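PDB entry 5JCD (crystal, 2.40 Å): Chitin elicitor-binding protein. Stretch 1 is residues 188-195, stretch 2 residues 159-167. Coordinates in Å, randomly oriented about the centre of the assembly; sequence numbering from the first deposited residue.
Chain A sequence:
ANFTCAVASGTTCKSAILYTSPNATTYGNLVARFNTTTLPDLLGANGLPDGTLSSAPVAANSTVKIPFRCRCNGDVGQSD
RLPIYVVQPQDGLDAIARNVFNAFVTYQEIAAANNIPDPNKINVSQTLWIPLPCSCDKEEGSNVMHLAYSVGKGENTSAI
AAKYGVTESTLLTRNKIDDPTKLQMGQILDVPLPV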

ATOM      1  N   ILE A 188      -2.931  -7.851   5.713  1.00 36.16           N
ATOM      2  CA  ILE A 188      -1.989  -7.126   4.894  1.00 38.40           C
ATOM      3  C   ILE A 188      -0.591  -7.723   4.989  1.00 38.21           C
ATOM      4  O   ILE A 188       0.018  -7.713   6.049  1.00 37.78           O
ATOM      5  CB  ILE A 188      -1.912  -5.661   5.337  1.00 35.88           C
ATOM      6  CG1 ILE A 188      -3.317  -5.048   5.382  1.00 34.63           C
ATOM      7  CG2 ILE A 188      -0.976  -4.890   4.434  1.00 26.12           C
ATOM      8  CD1 ILE A 188      -4.054  -5.063   4.062  1.00 22.71           C
ATOM      9  N   LEU A 189      -0.077  -8.207   3.868  1.00 33.49           N
ATOM     10  CA  LEU A 189       1.250  -8.792   3.823  1.00 29.61           C
ATOM     11  C   LEU A 189       2.277  -7.856   3.146  1.00 29.15           C
ATOM     12  O   LEU A 189       1.981  -7.194   2.154  1.00 31.83           O
ATOM     13  CB  LEU A 189       1.188 -10.125   3.059  1.00 33.80           C
ATOM     14  CG  LEU A 189       0.342 -11.280   3.625  1.00 40.25           C
ATOM     15  CD1 LEU A 189       0.484 -12.546   2.780  1.00 42.26           C
ATOM     16  CD2 LEU A 189       0.756 -11.599   5.035  1.00 35.90           C
ATOM     17  N   ASP A 190       3.490  -7.855   3.685  1.00 31.59           N
ATOM     18  CA  ASP A 190       4.652  -7.189   3.108  1.00 30.52           C
ATOM     19  C   ASP A 190       5.365  -8.218   2.237  1.00 33.78           C
ATOM     20  O   ASP A 190       6.012  -9.117   2.750  1.00 30.71           O
ATOM     21  CB  ASP A 190       5.595  -6.703   4.215  1.00 22.15           C
ATOM     22  CG  ASP A 190       6.926  -6.114   3.679  1.00 40.76           C
ATOM     23  OD1 ASP A 190       7.153  -6.097   2.450  1.00 32.85           O
ATOM     24  OD2 ASP A 190       7.762  -5.682   4.505  1.00 39.76           O
ATOM     25  N   VAL A 191       5.214  -8.087   0.923  1.00 32.93           N
ATOM     26  CA  VAL A 191       5.809  -9.022  -0.028  1.00 32.38           C
ATOM     27  C   VAL A 191       7.097  -8.476  -0.658  1.00 33.95           C
ATOM     28  O   VAL A 191       7.061  -7.502  -1.414  1.00 32.31           O
ATOM     29  CB  VAL A 191       4.810  -9.331  -1.140  1.00 31.50           C
ATOM     30  CG1 VAL A 191       5.329 -10.449  -2.003  1.00 33.89           C
ATOM     31  CG2 VAL A 191       3.493  -9.742  -0.528  1.00 30.44           C
ATOM     32  N   PRO A 192       8.248  -9.067  -0.320  1.00 35.11           N
ATOM     33  CA  PRO A 192       9.488  -8.532  -0.897  1.00 38.71           C
ATOM     34  C   PRO A 192       9.772  -9.049  -2.320  1.00 39.54           C
ATOM     35  O   PRO A 192      10.382 -10.098  -2.490  1.00 34.62           O
ATOM     36  CB  PRO A 192      10.567  -9.014   0.082  1.00 35.39           C
ATOM     37  CG  PRO A 192       9.943 -10.121   0.872  1.00 33.41           C
ATOM     38  CD  PRO A 192       8.498 -10.246   0.516  1.00 31.95           C
ATOM     39  N   LEU A 193       9.328  -8.303  -3.326  1.00 40.36           N
ATOM     40  CA  LEU A 193       9.537  -8.681  -4.721  1.00 33.87           C
ATOM     41  C   LEU A 193      11.016  -8.641  -5.072  1.00 41.75           C
ATOM     42  O   LEU A 193      11.667  -7.585  -4.940  1.00 37.74           O
ATOM     43  CB  LEU A 193       8.754  -7.773  -5.685  1.00 31.19           C
ATOM     44  CG  LEU A 193       7.264  -7.970  -5.925  1.00 43.41           C
ATOM     45  CD1 LEU A 193       6.514  -8.338  -4.667  1.00 42.68           C
ATOM     46  CD2 LEU A 193       6.674  -6.727  -6.575  1.00 39.74           C
ATOM     47  N   PRO A 194      11.541  -9.792  -5.532  1.00 42.76           N
ATOM     48  CA  PRO A 194      12.944 -10.051  -5.877  1.00 49.08           C
ATOM     49  C   PRO A 194      13.436  -8.996  -6.847  1.00 58.26           C
ATOM     50  O   PRO A 194      14.607  -8.609  -6.799  1.00 70.68           O
ATOM     51  CB  PRO A 194      12.919 -11.412  -6.576  1.00 51.51           C
ATOM     52  CG  PRO A 194      11.536 -11.904  -6.518  1.00 51.41           C
ATOM     53  CD  PRO A 194      10.679 -10.964  -5.754  1.00 47.45           C
ATOM     54  N   VAL A 195      12.530  -8.560  -7.719  1.00 54.86           N
ATOM     55  CA  VAL A 195      12.783  -7.484  -8.670  1.00 71.18           C
ATOM     56  C   VAL A 195      13.611  -6.322  -8.090  1.00 72.84           C
ATOM     57  O   VAL A 195      14.848  -6.332  -8.120  1.00 68.29           O
ATOM     58  CB  VAL A 195      11.447  -6.935  -9.242  1.00 88.67           C
TER
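Stretch 2 (159-167) AIAAKYGVT

Stretch 2 lays the last turn of a helix and the loop that follows it over a strand, 188-193, from the same chain. The helix, already under way at A159, runs through K163, where K163 N still bonds to A159 O at 3.0 Å. Y164 is the first residue to leave helical phi/psi, and G165 follows with a positive phi (60°), a conformation that favours glycine. The turn is held by its own backbone: G165 N donates to A162 O (3.0 Å) and V166 N to A161 O (2.9 Å), after which V166 and T167 are extended. Both stretches progress in the same general sense, since I160 meets L189, Y164 meets V191 and L193, and V166 reaches P192 and P194.

Y164 covers the most surface and forms the centre of the contact. Its CA lies 6.4 Å from the CA of L193, the closest pair of CA atoms across the two stretches. With chi1 in the m well, its side chain packs against two strand residues: V191 CG1 lies 3.8 Å from Y164 CB, and L193 CD1 4.2 Å from Y164 CD1. Both methyl groups approach the ring obliquely. The CA-to-CB bond of L193 points sideways, but the end of its side chain comes nearer to the tyrosine.

V166 makes the second large contribution. Its CG2 lies 3.2 Å from P192 O and 3.7 Å from P194 CD, so one methyl group touches both the strand backbone and the proline ring beyond the strand. That ring also packs on the turn, with P194 CG 3.2 Å from G165 O and P194 CD 3.5 Å from Y164 O.

Toward the start of the strand, I160 extends the apolar contact, its CD1 4.2 Å from L189 CD1. No hydrogen bond crosses between the stretches; the 334 Å² they bury rests on packing.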

ATOM      1  N   ALA A 159       0.707 -20.233  -2.403  1.00 39.90           N
ATOM      2  CA  ALA A 159       0.358 -19.709  -3.717  1.00 35.00           C
ATOM      3  C   ALA A 159       0.681 -18.221  -3.838  1.00 39.30           C
ATOM      4  O   ALA A 159       1.039 -17.749  -4.910  1.00 47.47           O
ATOM      5  CB  ALA A 159      -1.080 -19.960  -4.022  1.00 30.94           C
ATOM      6  N   ILE A 160       0.550 -17.483  -2.738  1.00 33.57           N
ATOM      7  CA  ILE A 160       0.863 -16.065  -2.764  1.00 33.40           C
ATOM      8  C   ILE A 160       2.363 -15.869  -2.995  1.00 31.83           C
ATOM      9  O   ILE A 160       2.763 -15.090  -3.840  1.00 35.98           O
ATOM     10  CB  ILE A 160       0.409 -15.365  -1.462  1.00 30.81           C
ATOM     11  CG1 ILE A 160      -1.128 -15.280  -1.392  1.00 25.70           C
ATOM     12  CG2 ILE A 160       1.014 -13.979  -1.357  1.00 24.25           C
ATOM     13  CD1 ILE A 160      -1.647 -14.909  -0.006  1.00 20.38           C
ATOM     14  N   ALA A 161       3.183 -16.580  -2.236  1.00 36.20           N
ATOM     15  CA  ALA A 161       4.624 -16.500  -2.398  1.00 40.23           C
ATOM     16  C   ALA A 161       5.028 -16.855  -3.818  1.00 47.02           C
ATOM     17  O   ALA A 161       5.803 -16.133  -4.436  1.00 50.80           O
ATOM     18  CB  ALA A 161       5.323 -17.415  -1.409  1.00 43.32           C
ATOM     19  N   ALA A 162       4.468 -17.943  -4.341  1.00 44.71           N
ATOM     20  CA  ALA A 162       4.854 -18.415  -5.670  1.00 43.98           C
ATOM     21  C   ALA A 162       4.476 -17.411  -6.726  1.00 43.57           C
ATOM     22  O   ALA A 162       5.273 -17.119  -7.610  1.00 52.53           O
ATOM     23  CB  ALA A 162       4.231 -19.777  -5.985  1.00 34.66           C
ATOM     24  N   LYS A 163       3.265 -16.877  -6.639  1.00 35.33           N
ATOM     25  CA  LYS A 163       2.839 -15.874  -7.606  1.00 32.52           C
ATOM     26  C   LYS A 163       3.818 -14.672  -7.646  1.00 34.95           C
ATOM     27  O   LYS A 163       3.973 -14.027  -8.675  1.00 39.80           O
ATOM     28  CB  LYS A 163       1.389 -15.394  -7.368  1.00 38.09           C
ATOM     29  CG  LYS A 163       1.113 -14.172  -8.241  1.00 56.76           C
ATOM     30  CD  LYS A 163      -0.313 -13.810  -8.552  1.00 64.17           C
ATOM     31  CE  LYS A 163      -0.268 -12.836  -9.751  1.00 69.69           C
ATOM     32  NZ  LYS A 163      -1.586 -12.448 -10.316  1.00 74.96           N
ATOM     33  N   TYR A 164       4.479 -14.367  -6.534  1.00 38.81           N
ATOM     34  CA  TYR A 164       5.382 -13.220  -6.526  1.00 45.92           C
ATOM     35  C   TYR A 164       6.849 -13.613  -6.593  1.00 42.45           C
ATOM     36  O   TYR A 164       7.728 -12.801  -6.282  1.00 38.56           O
ATOM     37  CB  TYR A 164       5.079 -12.263  -5.357  1.00 39.90           C
ATOM     38  CG  TYR A 164       3.758 -11.568  -5.600  1.00 41.78           C
ATOM     39  CD1 TYR A 164       3.618 -10.677  -6.664  1.00 34.13           C
ATOM     40  CD2 TYR A 164       2.639 -11.827  -4.801  1.00 29.70           C
ATOM     41  CE1 TYR A 164       2.402 -10.064  -6.925  1.00 34.93           C
ATOM     42  CE2 TYR A 164       1.415 -11.202  -5.049  1.00 28.83           C
ATOM     43  CZ  TYR A 164       1.308 -10.329  -6.106  1.00 35.65           C
ATOM     44  OH  TYR A 164       0.107  -9.729  -6.365  1.00 40.94           O
ATOM     45  N   GLY A 165       7.097 -14.863  -6.982  1.00 42.29           N
ATOM     46  CA  GLY A 165       8.454 -15.343  -7.231  1.00 44.11           C
ATOM     47  C   GLY A 165       9.272 -15.224  -5.969  1.00 48.43           C
ATOM     48  O   GLY A 165      10.425 -14.799  -5.961  1.00 56.66           O
ATOM     49  N   VAL A 166       8.632 -15.590  -4.880  1.00 39.90           N
ATOM     50  CA  VAL A 166       9.241 -15.511  -3.588  1.00 43.94           C
ATOM     51  C   VAL A 166       9.087 -16.852  -2.895  1.00 45.46           C
ATOM     52  O   VAL A 166       8.179 -17.623  -3.196  1.00 53.08           O
ATOM     53  CB  VAL A 166       8.621 -14.327  -2.803  1.00 51.09           C
ATOM     54  CG1 VAL A 166       8.346 -14.662  -1.356  1.00 42.58           C
ATOM     55  CG2 VAL A 166       9.496 -13.100  -2.945  1.00 46.51           C
ATOM     56  N   THR A 167      10.036 -17.165  -2.032  1.00 48.51           N
ATOM     57  CA  THR A 167       9.950 -18.358  -1.211  1.00 53.28           C
ATOM     58  C   THR A 167       8.883 -18.202  -0.123  1.00 47.13           C
ATOM     59  O   THR A 167       8.742 -17.129   0.476  1.00 45.45           O
ATOM     60  CB  THR A 167      11.336 -18.681  -0.609  1.00 56.52           C
ATOM     61  OG1 THR A 167      11.882 -19.813  -1.295  1.00 60.39           O
ATOM     62  CG2 THR A 167      11.238 -19.026   0.839  1.00 46.36           C
TER